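Local coordinates for odorant binding protein (AGAP010409-PA) (Anopheles gambiae, PDB 3QME), which probably binds small hydrophobic odorants and here holds a cyclohexanone molecule, at residues A83-K88 and Y101-C106; S6-C11 and R43-E48; Y52-G57 and E94-R99. All coordinates share one frame; numbering follows the deposited sequence.

Interaction 1: residues A83-K88 and Y101-C106; sequences ACLEAK and YSAFQC. With CYH (cyclohexanone), chain B.
Cys84 and Cys106 are joined by a disulfide, SG to SG 2.0 Å, one of the three disulfides of this helical PBP/GOBP fold of insect odorant-binding proteins. It ties helix 75-87 to the C-terminal part of segment 101-106, and its chi3 of -93° is close to the relaxed value for a disulfide. The two half-cystines differ: Cys84 SG stands anti to its own nitrogen (chi1 -176°), whereas Cys106 SG lies beside its nitrogen. The CA atoms of Cys84 and Cys106 are 6.0 Å apart.

Leu85 flanks the bridge on the buried side. Its CD2 carries nearly all of this contact, nearest Ala103 O at 3.4 Å, and also touches Cys106 SG at 3.8 Å and Ala103 CB at 3.9 Å, so one methyl packs against both sulfur and helix. Behind this layer, Val58 of strand 57-58 touches both Leu85 and Ala103.

Lys88 covers the bridge elsewhere. Its chain runs extended past Ser102, with CD 3.5 Å from Cys106 SG, and bends only at the last torsion (chi4 -52°), which turns the amine to Gln105. The two side chains meet at roughly a right angle, and in the conformer of Gln105 described here NZ donates to OE1 across 3.2 Å; a second conformer exists, in which the amide may leave this position.

On another side of the helix, Phe104 meets the ligand instead. Its CB points away from 83-88, and the ring presents its edge to cyclohexanone, C4 lying near the ring plane, while Phe104 CB approaches the ligand's C2 to 3.3 Å.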
ATOM      1  N   ALA A  83      -2.778  -1.729  14.879  1.00 14.93           N
ATOM      2  CA  ALA A  83      -3.352  -3.000  15.344  1.00 13.58           C
ATOM      3  C   ALA A  83      -3.670  -3.954  14.184  1.00 14.11           C
ATOM      4  O   ALA A  83      -3.355  -5.152  14.245  1.00 13.59           O
ATOM      5  CB  ALA A  83      -4.600  -2.754  16.205  1.00 13.24           C
ATOM      6  N   CYS A  84      -4.294  -3.435  13.134  1.00 12.06           N
ATOM      7  CA  CYS A  84      -4.528  -4.253  11.942  1.00 15.65           C
ATOM      8  C   CYS A  84      -3.220  -4.897  11.437  1.00 17.71           C
ATOM      9  O   CYS A  84      -3.142  -6.114  11.226  1.00 13.51           O
ATOM     10  CB  CYS A  84      -5.144  -3.406  10.827  1.00 12.55           C
ATOM     11  SG  CYS A  84      -5.592  -4.311   9.294  1.00 13.17           S
ATOM     12  N   LEU A  85      -2.213  -4.056  11.225  1.00 12.69           N
ATOM     13  CA  LEU A  85      -0.923  -4.479  10.700  1.00 15.78           C
ATOM     14  C   LEU A  85      -0.224  -5.492  11.591  1.00 18.46           C
ATOM     15  O   LEU A  85       0.406  -6.423  11.101  1.00 19.26           O
ATOM     16  CB  LEU A  85      -0.024  -3.254  10.466  1.00 13.27           C
ATOM     17  CG  LEU A  85      -0.530  -2.328   9.348  1.00 16.73           C
ATOM     18  CD1 LEU A  85       0.123  -0.946   9.422  1.00 15.92           C
ATOM     19  CD2 LEU A  85      -0.317  -2.955   7.964  1.00 12.18           C
ATOM     20  N   GLU A  86      -0.311  -5.313  12.901  1.00 13.23           N
ATOM     21  CA  GLU A  86       0.337  -6.262  13.809  1.00 17.82           C
ATOM     22  C   GLU A  86      -0.361  -7.609  13.785  1.00 18.90           C
ATOM     23  O   GLU A  86       0.281  -8.647  13.979  1.00 19.57           O
ATOM     24  CB  GLU A  86       0.400  -5.718  15.247  1.00 26.47           C
ATOM     25  CG  GLU A  86       1.434  -4.607  15.430  1.00 34.05           C
ATOM     26  CD  GLU A  86       1.249  -3.823  16.727  1.00 44.80           C
ATOM     27  OE1 GLU A  86       0.511  -4.305  17.617  1.00 43.77           O
ATOM     28  OE2 GLU A  86       1.838  -2.720  16.852  1.00 45.66           O
ATOM     29  N   ALA A  87      -1.675  -7.593  13.547  1.00 12.57           N
ATOM     30  CA  ALA A  87      -2.456  -8.827  13.455  1.00 17.72           C
ATOM     31  C   ALA A  87      -2.100  -9.637  12.205  1.00 22.79           C
ATOM     32  O   ALA A  87      -2.438 -10.813  12.106  1.00 24.16           O
ATOM     33  CB  ALA A  87      -3.944  -8.524  13.463  1.00 20.37           C
ATOM     34  N   LYS A  88      -1.433  -9.001  11.245  1.00 22.55           N
ATOM     35  CA  LYS A  88      -1.063  -9.685  10.005  1.00 18.41           C
ATOM     36  C   LYS A  88       0.305 -10.360  10.094  1.00 21.34           C
ATOM     37  O   LYS A  88       0.724 -11.056   9.164  1.00 21.23           O
ATOM     38  CB  LYS A  88      -1.119  -8.719   8.826  1.00 16.85           C
ATOM     39  CG  LYS A  88      -2.554  -8.464   8.375  1.00 26.03           C
ATOM     40  CD  LYS A  88      -2.638  -7.328   7.407  1.00 23.05           C
ATOM     41  CE  LYS A  88      -4.007  -7.303   6.730  1.00 21.14           C
ATOM     42  NZ  LYS A  88      -4.357  -8.611   6.135  1.00 24.48           N
ATOM     43  N   TYR A 101       1.498  -6.439   0.037  1.00 11.27           N
ATOM     44  CA  TYR A 101       0.087  -6.470  -0.334  1.00 12.65           C
ATOM     45  C   TYR A 101      -0.792  -6.743   0.884  1.00 12.87           C
ATOM     46  O   TYR A 101      -1.843  -6.115   1.065  1.00 10.88           O
ATOM     47  CB  TYR A 101      -0.139  -7.532  -1.406  1.00 12.93           C
ATOM     48  CG  TYR A 101      -1.544  -7.591  -1.937  1.00 13.54           C
ATOM     49  CD1 TYR A 101      -2.456  -8.497  -1.428  1.00 14.72           C
ATOM     50  CD2 TYR A 101      -1.950  -6.751  -2.975  1.00 15.75           C
ATOM     51  CE1 TYR A 101      -3.757  -8.571  -1.940  1.00 17.02           C
ATOM     52  CE2 TYR A 101      -3.234  -6.805  -3.478  1.00 14.60           C
ATOM     53  CZ  TYR A 101      -4.132  -7.719  -2.964  1.00 20.94           C
ATOM     54  OH  TYR A 101      -5.409  -7.777  -3.469  1.00 20.03           O
ATOM     55  N   SER A 102      -0.356  -7.680   1.722  1.00 11.19           N
ATOM     56  CA  SER A 102      -1.047  -7.949   2.977  1.00 13.87           C
ATOM     57  C   SER A 102      -1.127  -6.695   3.848  1.00 16.66           C
ATOM     58  O   SER A 102      -2.177  -6.392   4.417  1.00 13.01           O
ATOM     59  CB  SER A 102      -0.366  -9.082   3.746  1.00 13.30           C
ATOM     60  OG  SER A 102      -1.067  -9.337   4.950  1.00 24.64           O
ATOM     61  N   ALA A 103      -0.017  -5.972   3.953  1.00 11.55           N
ATOM     62  CA  ALA A 103       0.009  -4.713   4.697  1.00 11.73           C
ATOM     63  C   ALA A 103      -1.025  -3.740   4.147  1.00 12.17           C
ATOM     64  O   ALA A 103      -1.845  -3.207   4.897  1.00 16.40           O
ATOM     65  CB  ALA A 103       1.400  -4.094   4.630  1.00 11.04           C
ATOM     66  N   PHE A 104      -0.973  -3.514   2.831  1.00 12.55           N
ATOM     67  CA  PHE A 104      -1.915  -2.644   2.124  1.00 14.62           C
ATOM     68  C   PHE A 104      -3.381  -2.970   2.414  1.00 15.54           C
ATOM     69  O   PHE A 104      -4.223  -2.071   2.442  1.00 16.97           O
ATOM     70  CB  PHE A 104      -1.676  -2.723   0.607  1.00 15.35           C
ATOM     71  CG  PHE A 104      -2.706  -1.968  -0.212  1.00 22.23           C
ATOM     72  CD1 PHE A 104      -3.667  -2.653  -0.954  1.00 19.43           C
ATOM     73  CD2 PHE A 104      -2.732  -0.580  -0.212  1.00 31.81           C
ATOM     74  CE1 PHE A 104      -4.628  -1.965  -1.682  1.00 27.06           C
ATOM     75  CE2 PHE A 104      -3.689   0.121  -0.943  1.00 32.69           C
ATOM     76  CZ  PHE A 104      -4.637  -0.575  -1.681  1.00 31.30           C
ATOM     77  N   GLN A 105      -3.689  -4.248   2.624  0.54 10.84           N
ATOM     78  CA  GLN A 105      -5.084  -4.640   2.842  1.00 12.32           C
ATOM     79  C   GLN A 105      -5.685  -3.930   4.063  1.00 17.10           C
ATOM     80  O   GLN A 105      -6.894  -3.728   4.154  1.00 10.89           O
ATOM     81  CB  GLN A 105      -5.215  -6.159   2.974  1.00 15.56           C
ATOM     82  CG  GLN A 105      -4.868  -6.976   1.736  0.54 15.50           C
ATOM     83  CD  GLN A 105      -5.096  -8.463   1.964  0.54 18.45           C
ATOM     84  OE1 GLN A 105      -4.777  -8.998   3.029  0.54 17.24           O
ATOM     85  NE2 GLN A 105      -5.668  -9.132   0.974  0.54 19.24           N
ATOM     86  N   CYS A 106      -4.837  -3.558   5.010  1.00 11.85           N
ATOM     87  CA  CYS A 106      -5.319  -2.851   6.195  1.00 16.97           C
ATOM     88  C   CYS A 106      -5.894  -1.487   5.838  1.00 18.37           C
ATOM     89  O   CYS A 106      -6.796  -1.001   6.516  1.00 19.90           O
ATOM     90  CB  CYS A 106      -4.191  -2.678   7.212  1.00  9.76           C
ATOM     91  SG  CYS A 106      -3.888  -4.167   8.200  1.00 12.40           S
TER
HETATM   92  C1  CYH B 200       1.721  -0.629   0.356  1.00 22.64           C
HETATM   93  O1  CYH B 200       2.650  -1.325  -0.035  1.00 33.89           O
HETATM   94  C2  CYH B 200       0.982  -1.042   1.605  1.00 22.80           C
HETATM   95  C3  CYH B 200       0.460   0.162   2.379  1.00 24.55           C
HETATM   96  C4  CYH B 200      -0.230   1.171   1.480  1.00 19.32           C
HETATM   97  C5  CYH B 200       0.713   1.704   0.414  1.00 23.57           C
HETATM   98  C6  CYH B 200       1.341   0.606  -0.433  1.00 27.06           C

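Interaction 2: residues S6-C11 and R43-E48; sequences SVIESC and RCIGLE. With CYH (cyclohexanone), chain B.
Opposite choices of chi1 bring Cys11 and Cys44 together: Cys44 SG is trans to its nitrogen (-180°), Cys11 SG instead lies beside its own (-81°), and the two sulfurs meet at 2.0 Å. The disulfide joins helix 6-14 to helix 36-48, one of the covalent links between helices in this PBP/GOBP fold. The axes of segments 6-11 and 43-48 approach to 9.5 Å, with 131° between their N-to-C directions.

Around the bridge the interface is apolar and centres on Ile45. Its CD1 methyl packs against Val7 CG1, Ile8 CD1 and Cys11 SG. Val7 CG1 comes within 3.2 Å of Ile45 CD1, tighter than usual van der Waals contact between carbons, and Ile8 CD1 meets the same methyl at 3.6 Å, end against end. Cys11 SG is also 3.6 Å from Ile45 CD1, so the bridge itself forms part of the apolar surface. Val7 CG1 additionally rests on Glu48 CB, whose chain bends at chi2 and passes its CG along the Cys11 sulfur. Phe41, a turn earlier on helix 36-48, touches both Ile8 and Cys11.

The other side of helix 36-48 looks into the pocket: Gly46 CA lies 3.4 Å from C6 of cyclohexanone. Between these two segments the covalent bond limits how far the helices can separate, while the methyl contacts, lacking directional bonds, constrain the rest by shape alone.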
ATOM      1  N   SER A   6       3.163   8.888 -13.225  1.00 36.73           N
ATOM      2  CA  SER A   6       4.570   8.519 -13.334  1.00 26.79           C
ATOM      3  C   SER A   6       4.907   7.205 -12.629  1.00 25.79           C
ATOM      4  O   SER A   6       5.547   6.328 -13.211  1.00 21.82           O
ATOM      5  CB  SER A   6       5.432   9.657 -12.777  1.00 26.50           C
ATOM      6  OG  SER A   6       6.817   9.386 -12.922  1.00 24.34           O
ATOM      7  N   VAL A   7       4.476   7.073 -11.375  1.00 20.95           N
ATOM      8  CA  VAL A   7       4.798   5.896 -10.568  1.00 20.62           C
ATOM      9  C   VAL A   7       4.112   4.623 -11.074  1.00 19.59           C
ATOM     10  O   VAL A   7       4.704   3.537 -11.030  1.00 21.72           O
ATOM     11  CB  VAL A   7       4.535   6.154  -9.061  1.00 27.71           C
ATOM     12  CG1 VAL A   7       4.655   4.885  -8.264  1.00 30.26           C
ATOM     13  CG2 VAL A   7       5.516   7.193  -8.520  1.00 28.87           C
ATOM     14  N   ILE A   8       2.894   4.743 -11.592  1.00 18.22           N
ATOM     15  CA  ILE A   8       2.216   3.577 -12.171  1.00 18.97           C
ATOM     16  C   ILE A   8       3.002   3.017 -13.358  1.00 24.65           C
ATOM     17  O   ILE A   8       3.280   1.811 -13.431  1.00 20.62           O
ATOM     18  CB  ILE A   8       0.783   3.900 -12.659  1.00 22.82           C
ATOM     19  CG1 ILE A   8      -0.097   4.398 -11.511  1.00 30.38           C
ATOM     20  CG2 ILE A   8       0.157   2.682 -13.341  1.00 25.86           C
ATOM     21  CD1 ILE A   8       0.089   3.640 -10.238  1.00 29.98           C
ATOM     22  N   GLU A   9       3.360   3.894 -14.294  1.00 21.30           N
ATOM     23  CA  GLU A   9       4.118   3.465 -15.463  1.00 22.89           C
ATOM     24  C   GLU A   9       5.456   2.835 -15.073  1.00 19.72           C
ATOM     25  O   GLU A   9       5.823   1.777 -15.586  1.00 18.45           O
ATOM     26  CB  GLU A   9       4.320   4.631 -16.432  1.00 27.11           C
ATOM     27  CG  GLU A   9       2.998   5.230 -16.939  1.00 20.89           C
ATOM     28  CD  GLU A   9       2.093   4.185 -17.565  1.00 33.07           C
ATOM     29  OE1 GLU A   9       0.913   4.107 -17.168  1.00 47.90           O
ATOM     30  OE2 GLU A   9       2.560   3.439 -18.452  1.00 37.38           O
ATOM     31  N   SER A  10       6.176   3.468 -14.148  1.00 18.66           N
ATOM     32  CA  SER A  10       7.502   2.972 -13.772  1.00 18.23           C
ATOM     33  C   SER A  10       7.410   1.627 -13.073  1.00 17.49           C
ATOM     34  O   SER A  10       8.205   0.720 -13.330  1.00 15.83           O
ATOM     35  CB  SER A  10       8.244   3.983 -12.892  1.00 19.91           C
ATOM     36  OG  SER A  10       8.509   5.160 -13.641  1.00 16.81           O
ATOM     37  N   CYS A  11       6.440   1.503 -12.178  1.00 15.15           N
ATOM     38  CA  CYS A  11       6.276   0.266 -11.435  1.00 18.15           C
ATOM     39  C   CYS A  11       5.799  -0.869 -12.344  1.00 18.57           C
ATOM     40  O   CYS A  11       6.153  -2.031 -12.131  1.00 18.22           O
ATOM     41  CB  CYS A  11       5.357   0.468 -10.231  1.00 14.31           C
ATOM     42  SG  CYS A  11       6.235   1.202  -8.821  1.00 12.84           S
ATOM     43  N   ARG A  43       3.592  -3.407  -3.888  1.00 11.24           N
ATOM     44  CA  ARG A  43       4.830  -3.147  -3.163  1.00 11.58           C
ATOM     45  C   ARG A  43       5.639  -2.021  -3.811  1.00 12.79           C
ATOM     46  O   ARG A  43       6.164  -1.148  -3.125  1.00 11.50           O
ATOM     47  CB  ARG A  43       5.692  -4.405  -3.076  1.00 10.88           C
ATOM     48  CG  ARG A  43       7.095  -4.107  -2.573  1.00 12.02           C
ATOM     49  CD  ARG A  43       7.883  -5.388  -2.320  1.00 16.23           C
ATOM     50  NE  ARG A  43       9.238  -5.084  -1.858  1.00 21.23           N
ATOM     51  CZ  ARG A  43      10.291  -4.980  -2.665  1.00 23.60           C
ATOM     52  NH1 ARG A  43      10.153  -5.168  -3.971  1.00 23.77           N
ATOM     53  NH2 ARG A  43      11.485  -4.702  -2.172  1.00 21.15           N
ATOM     54  N   CYS A  44       5.753  -2.057  -5.132  1.00  9.94           N
ATOM     55  CA  CYS A  44       6.545  -1.068  -5.871  1.00 11.75           C
ATOM     56  C   CYS A  44       6.038   0.370  -5.687  1.00 13.37           C
ATOM     57  O   CYS A  44       6.826   1.302  -5.459  1.00 15.04           O
ATOM     58  CB  CYS A  44       6.585  -1.428  -7.360  1.00 12.72           C
ATOM     59  SG  CYS A  44       7.540  -0.264  -8.350  1.00 13.08           S
ATOM     60  N   ILE A  45       4.725   0.538  -5.797  1.00 14.44           N
ATOM     61  CA  ILE A  45       4.061   1.826  -5.588  1.00 16.12           C
ATOM     62  C   ILE A  45       4.266   2.314  -4.151  1.00 14.58           C
ATOM     63  O   ILE A  45       4.611   3.476  -3.914  1.00 13.95           O
ATOM     64  CB  ILE A  45       2.529   1.707  -5.847  1.00 18.80           C
ATOM     65  CG1 ILE A  45       2.244   1.314  -7.300  1.00 18.06           C
ATOM     66  CG2 ILE A  45       1.813   3.006  -5.495  1.00 22.11           C
ATOM     67  CD1 ILE A  45       2.833   2.229  -8.304  1.00 21.15           C
ATOM     68  N   GLY A  46       4.045   1.431  -3.181  1.00 10.54           N
ATOM     69  CA  GLY A  46       4.255   1.815  -1.794  1.00 14.93           C
ATOM     70  C   GLY A  46       5.689   2.253  -1.536  1.00 14.96           C
ATOM     71  O   GLY A  46       5.949   3.209  -0.792  1.00 14.05           O
ATOM     72  N   LEU A  47       6.633   1.557  -2.156  1.00 13.81           N
ATOM     73  CA  LEU A  47       8.047   1.905  -2.012  1.00 16.22           C
ATOM     74  C   LEU A  47       8.354   3.255  -2.673  1.00 17.25           C
ATOM     75  O   LEU A  47       8.969   4.137  -2.062  1.00 17.18           O
ATOM     76  CB  LEU A  47       8.935   0.795  -2.603  1.00 13.06           C
ATOM     77  CG  LEU A  47       9.022  -0.501  -1.799  1.00 15.54           C
ATOM     78  CD1 LEU A  47       9.944  -1.492  -2.506  1.00 17.70           C
ATOM     79  CD2 LEU A  47       9.501  -0.213  -0.384  1.00 18.17           C
ATOM     80  N   GLU A  48       7.890   3.423  -3.907  1.00 18.20           N
ATOM     81  CA  GLU A  48       8.154   4.639  -4.686  1.00 13.11           C
ATOM     82  C   GLU A  48       7.546   5.891  -4.079  1.00 19.59           C
ATOM     83  O   GLU A  48       8.157   6.960  -4.115  1.00 20.80           O
ATOM     84  CB  GLU A  48       7.638   4.484  -6.120  1.00 18.59           C
ATOM     85  CG  GLU A  48       8.507   3.611  -7.001  1.00 26.64           C
ATOM     86  CD  GLU A  48       9.893   4.204  -7.245  1.00 35.90           C
ATOM     87  OE1 GLU A  48      10.045   5.449  -7.210  1.00 30.82           O
ATOM     88  OE2 GLU A  48      10.831   3.413  -7.467  1.00 43.84           O
TER
HETATM   89  C1  CYH B 200       1.721  -0.629   0.356  1.00 22.64           C
HETATM   90  O1  CYH B 200       2.650  -1.325  -0.035  1.00 33.89           O
HETATM   91  C2  CYH B 200       0.982  -1.042   1.605  1.00 22.80           C
HETATM   92  C3  CYH B 200       0.460   0.162   2.379  1.00 24.55           C
HETATM   93  C4  CYH B 200      -0.230   1.171   1.480  1.00 19.32           C
HETATM   94  C5  CYH B 200       0.713   1.704   0.414  1.00 23.57           C
HETATM   95  C6  CYH B 200       1.341   0.606  -0.433  1.00 27.06           C

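Interaction 3: residues Y52-G57 and E94-R99; sequences YDDKYG and EDLCER. With CYH (cyclohexanone), chain B.
Tyr52 lays its phenol end across the aliphatic part of Arg99, OH to CD 3.6 Å, the two side chains crossing at about a right angle with ring and guanidinium planes 61° apart. The arginine chain bends at chi3, which returns its head toward the loop, where NH1 donates to Asp54 O at 3.0 Å. That carbonyl oxygen lies 5° out of the guanidinium plane, but the N-H...O angle of 133° makes the bond rather bent. Leu96 CD2 covers one guanidinium face near its rim.

The hydroxyl of Tyr52 meets a water that also bridges to the helix: the water accepts from Tyr52 OH at 2.5 Å and donates to Asp54 OD1 and Leu96 O. These links join the loop of the beta hairpin 52-53/57-58 to the start of helix 96-105 in the PBP/GOBP fold. Asp95 caps that start, OD2 taking Glu98 N and, weakly, Cys97 N. Within the loop, Asp53 OD2 accepts from Lys55 N and Tyr56 N on opposite faces of its carboxylate; the Lys55 N bond makes an Asx turn, and with Tyr56 N the pair fits an Asx motif. Asp54 OD2 has a salt-bridge partner in Arg43, and Tyr52 CB lies 3.5 Å from cyclohexanone O1.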
ATOM      1  N   TYR A  52       5.466   2.900   2.223  1.00 12.63           N
ATOM      2  CA  TYR A  52       5.707   1.546   2.722  1.00 16.23           C
ATOM      3  C   TYR A  52       7.176   1.247   2.610  1.00 13.16           C
ATOM      4  O   TYR A  52       7.872   1.839   1.788  1.00 14.98           O
ATOM      5  CB  TYR A  52       4.895   0.492   1.932  1.00 14.74           C
ATOM      6  CG  TYR A  52       5.194  -0.951   2.335  1.00 14.88           C
ATOM      7  CD1 TYR A  52       4.546  -1.542   3.419  1.00 13.25           C
ATOM      8  CD2 TYR A  52       6.122  -1.718   1.632  1.00 14.18           C
ATOM      9  CE1 TYR A  52       4.824  -2.856   3.804  1.00 14.30           C
ATOM     10  CE2 TYR A  52       6.402  -3.041   2.003  1.00 13.27           C
ATOM     11  CZ  TYR A  52       5.751  -3.599   3.084  1.00  8.43           C
ATOM     12  OH  TYR A  52       6.030  -4.893   3.448  1.00 10.02           O
ATOM     13  N   ASP A  53       7.621   0.296   3.420  1.00 18.51           N
ATOM     14  CA  ASP A  53       9.013  -0.107   3.516  1.00 18.55           C
ATOM     15  C   ASP A  53       9.038  -1.582   3.934  1.00 14.63           C
ATOM     16  O   ASP A  53       8.297  -1.952   4.832  1.00 13.70           O
ATOM     17  CB  ASP A  53       9.659   0.735   4.612  1.00 22.84           C
ATOM     18  CG  ASP A  53      11.121   0.482   4.734  1.00 19.24           C
ATOM     19  OD1 ASP A  53      11.863   1.245   4.101  1.00 26.73           O
ATOM     20  OD2 ASP A  53      11.524  -0.482   5.433  1.00 13.27           O
ATOM     21  N   ASP A  54       9.857  -2.425   3.300  1.00 14.98           N
ATOM     22  CA  ASP A  54       9.897  -3.857   3.656  1.00 14.31           C
ATOM     23  C   ASP A  54      10.228  -4.109   5.136  1.00 21.11           C
ATOM     24  O   ASP A  54       9.783  -5.099   5.726  1.00 18.74           O
ATOM     25  CB  ASP A  54      10.918  -4.631   2.808  1.00 18.46           C
ATOM     26  CG  ASP A  54      10.601  -4.603   1.321  1.00 23.32           C
ATOM     27  OD1 ASP A  54       9.435  -4.816   0.938  1.00 19.87           O
ATOM     28  OD2 ASP A  54      11.532  -4.368   0.528  1.00 22.48           O
ATOM     29  N   LYS A  55      11.038  -3.234   5.722  1.00 18.31           N
ATOM     30  CA  LYS A  55      11.474  -3.422   7.099  1.00 15.80           C
ATOM     31  C   LYS A  55      10.583  -2.679   8.097  1.00 17.21           C
ATOM     32  O   LYS A  55      10.180  -3.240   9.106  1.00 17.37           O
ATOM     33  CB  LYS A  55      12.923  -2.978   7.273  1.00 15.24           C
ATOM     34  CG  LYS A  55      13.406  -3.077   8.720  1.00 21.15           C
ATOM     35  CD  LYS A  55      14.881  -2.759   8.864  1.00 21.34           C
ATOM     36  CE  LYS A  55      15.368  -3.137  10.262  1.00 36.79           C
ATOM     37  NZ  LYS A  55      16.847  -3.039  10.392  1.00 37.76           N
ATOM     38  N   TYR A  56      10.280  -1.417   7.807  1.00 13.92           N
ATOM     39  CA  TYR A  56       9.585  -0.564   8.756  1.00 17.53           C
ATOM     40  C   TYR A  56       8.074  -0.557   8.545  1.00 23.51           C
ATOM     41  O   TYR A  56       7.337   0.079   9.303  1.00 22.13           O
ATOM     42  CB  TYR A  56      10.184   0.855   8.739  1.00 19.92           C
ATOM     43  CG  TYR A  56      11.652   0.839   9.116  1.00 22.93           C
ATOM     44  CD1 TYR A  56      12.047   0.493  10.401  1.00 29.41           C
ATOM     45  CD2 TYR A  56      12.647   1.121   8.179  1.00 21.60           C
ATOM     46  CE1 TYR A  56      13.389   0.448  10.752  1.00 27.01           C
ATOM     47  CE2 TYR A  56      13.993   1.076   8.522  1.00 18.02           C
ATOM     48  CZ  TYR A  56      14.352   0.739   9.813  1.00 21.46           C
ATOM     49  OH  TYR A  56      15.677   0.693  10.179  1.00 28.48           O
ATOM     50  N   GLY A  57       7.621  -1.280   7.521  1.00 21.12           N
ATOM     51  CA  GLY A  57       6.199  -1.435   7.259  1.00 17.66           C
ATOM     52  C   GLY A  57       5.536  -0.198   6.688  1.00 17.04           C
ATOM     53  O   GLY A  57       6.088   0.477   5.832  1.00 14.83           O
ATOM     54  N   GLU A  94       7.305 -14.380   4.120  1.00 22.94           N
ATOM     55  CA  GLU A  94       8.632 -14.457   3.515  1.00 26.84           C
ATOM     56  C   GLU A  94       8.717 -13.720   2.179  1.00 20.06           C
ATOM     57  O   GLU A  94       9.714 -13.067   1.882  1.00 24.35           O
ATOM     58  CB  GLU A  94       9.054 -15.922   3.366  1.00 29.42           C
ATOM     59  CG  GLU A  94      10.533 -16.160   3.647  1.00 57.31           C
ATOM     60  CD  GLU A  94      10.812 -17.553   4.204  1.00 71.88           C
ATOM     61  OE1 GLU A  94       9.892 -18.164   4.799  1.00 59.36           O
ATOM     62  OE2 GLU A  94      11.956 -18.034   4.045  1.00 66.03           O
ATOM     63  N   ASP A  95       7.661 -13.822   1.381  1.00 26.19           N
ATOM     64  CA  ASP A  95       7.589 -13.128   0.094  1.00 23.17           C
ATOM     65  C   ASP A  95       7.370 -11.636   0.338  1.00 19.62           C
ATOM     66  O   ASP A  95       6.364 -11.245   0.942  1.00 13.63           O
ATOM     67  CB  ASP A  95       6.441 -13.725  -0.723  1.00 23.54           C
ATOM     68  CG  ASP A  95       6.312 -13.117  -2.100  1.00 25.02           C
ATOM     69  OD1 ASP A  95       6.087 -13.888  -3.048  1.00 33.96           O
ATOM     70  OD2 ASP A  95       6.408 -11.883  -2.248  1.00 20.00           O
ATOM     71  N   LEU A  96       8.308 -10.811  -0.124  1.00 14.89           N
ATOM     72  CA  LEU A  96       8.252  -9.366   0.122  1.00 18.16           C
ATOM     73  C   LEU A  96       7.051  -8.690  -0.548  1.00 18.07           C
ATOM     74  O   LEU A  96       6.498  -7.723  -0.016  1.00 14.02           O
ATOM     75  CB  LEU A  96       9.544  -8.681  -0.322  1.00 19.12           C
ATOM     76  CG  LEU A  96      10.822  -9.120   0.396  1.00 19.31           C
ATOM     77  CD1 LEU A  96      12.013  -8.440  -0.241  1.00 20.92           C
ATOM     78  CD2 LEU A  96      10.749  -8.842   1.893  1.00 17.27           C
ATOM     79  N   CYS A  97       6.662  -9.184  -1.722  1.00 17.87           N
ATOM     80  CA  CYS A  97       5.492  -8.643  -2.412  1.00 14.23           C
ATOM     81  C   CYS A  97       4.197  -8.989  -1.678  1.00 13.93           C
ATOM     82  O   CYS A  97       3.333  -8.133  -1.479  1.00 12.47           O
ATOM     83  CB  CYS A  97       5.439  -9.144  -3.851  1.00 12.39           C
ATOM     84  SG  CYS A  97       6.877  -8.658  -4.818  1.00 16.06           S
ATOM     85  N   GLU A  98       4.057 -10.252  -1.295  1.00 14.04           N
ATOM     86  CA  GLU A  98       2.889 -10.697  -0.552  1.00 12.35           C
ATOM     87  C   GLU A  98       2.774  -9.960   0.785  1.00 14.11           C
ATOM     88  O   GLU A  98       1.680  -9.553   1.193  1.00 14.01           O
ATOM     89  CB  GLU A  98       2.966 -12.213  -0.321  1.00 17.30           C
ATOM     90  CG  GLU A  98       1.752 -12.795   0.384  1.00 20.60           C
ATOM     91  CD  GLU A  98       1.915 -14.279   0.680  1.00 33.07           C
ATOM     92  OE1 GLU A  98       0.984 -14.865   1.272  1.00 40.97           O
ATOM     93  OE2 GLU A  98       2.972 -14.856   0.324  1.00 30.26           O
ATOM     94  N   ARG A  99       3.908  -9.773   1.456  1.00 14.62           N
ATOM     95  CA  ARG A  99       3.938  -9.017   2.709  1.00 14.59           C
ATOM     96  C   ARG A  99       3.399  -7.605   2.503  1.00 13.32           C
ATOM     97  O   ARG A  99       2.571  -7.127   3.279  1.00 12.11           O
ATOM     98  CB  ARG A  99       5.358  -8.950   3.254  1.00 13.49           C
ATOM     99  CG  ARG A  99       5.457  -8.322   4.625  1.00 12.06           C
ATOM    100  CD  ARG A  99       6.912  -7.994   4.948  1.00 20.39           C
ATOM    101  NE  ARG A  99       7.722  -9.209   5.014  1.00 15.81           N
ATOM    102  CZ  ARG A  99       9.038  -9.213   5.204  1.00 20.81           C
ATOM    103  NH1 ARG A  99       9.703  -8.069   5.337  1.00 19.80           N
ATOM    104  NH2 ARG A  99       9.692 -10.365   5.259  1.00 20.12           N
TER
HETATM  105  C1  CYH B 200       1.721  -0.629   0.356  1.00 22.64           C
HETATM  106  O1  CYH B 200       2.650  -1.325  -0.035  1.00 33.89           O
HETATM  107  C2  CYH B 200       0.982  -1.042   1.605  1.00 22.80           C
HETATM  108  C3  CYH B 200       0.460   0.162   2.379  1.00 24.55           C
HETATM  109  C4  CYH B 200      -0.230   1.171   1.480  1.00 19.32           C
HETATM  110  C5  CYH B 200       0.713   1.704   0.414  1.00 23.57           C
HETATM  111  C6  CYH B 200       1.341   0.606  -0.433  1.00 27.06           C
HETATM  112  O   HOH W   1       7.536  -6.208   2.018  1.00 13.27           O

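All three contacts border the cyclohexanone, each from a different part of the fold: interaction 1 through Phe104, interaction 2 through Gly46 and interaction 3 through Tyr52. Interactions 1 and 2 sit on opposite sides of the chain's centre, their own centres 20 Å apart and their nearest atoms about 5 Å apart, without touching. Interaction 3 adjoins both. It shares helix 96-105 with interaction 1, where Ala103 CB packs on Tyr52 CE1 at 3.7 Å, and it joins interaction 2 through a salt bridge from Arg43 NH2 to Asp54 OD2 at 2.7 Å, with Leu47 CD2 packed 3.4 Å from Tyr52 O.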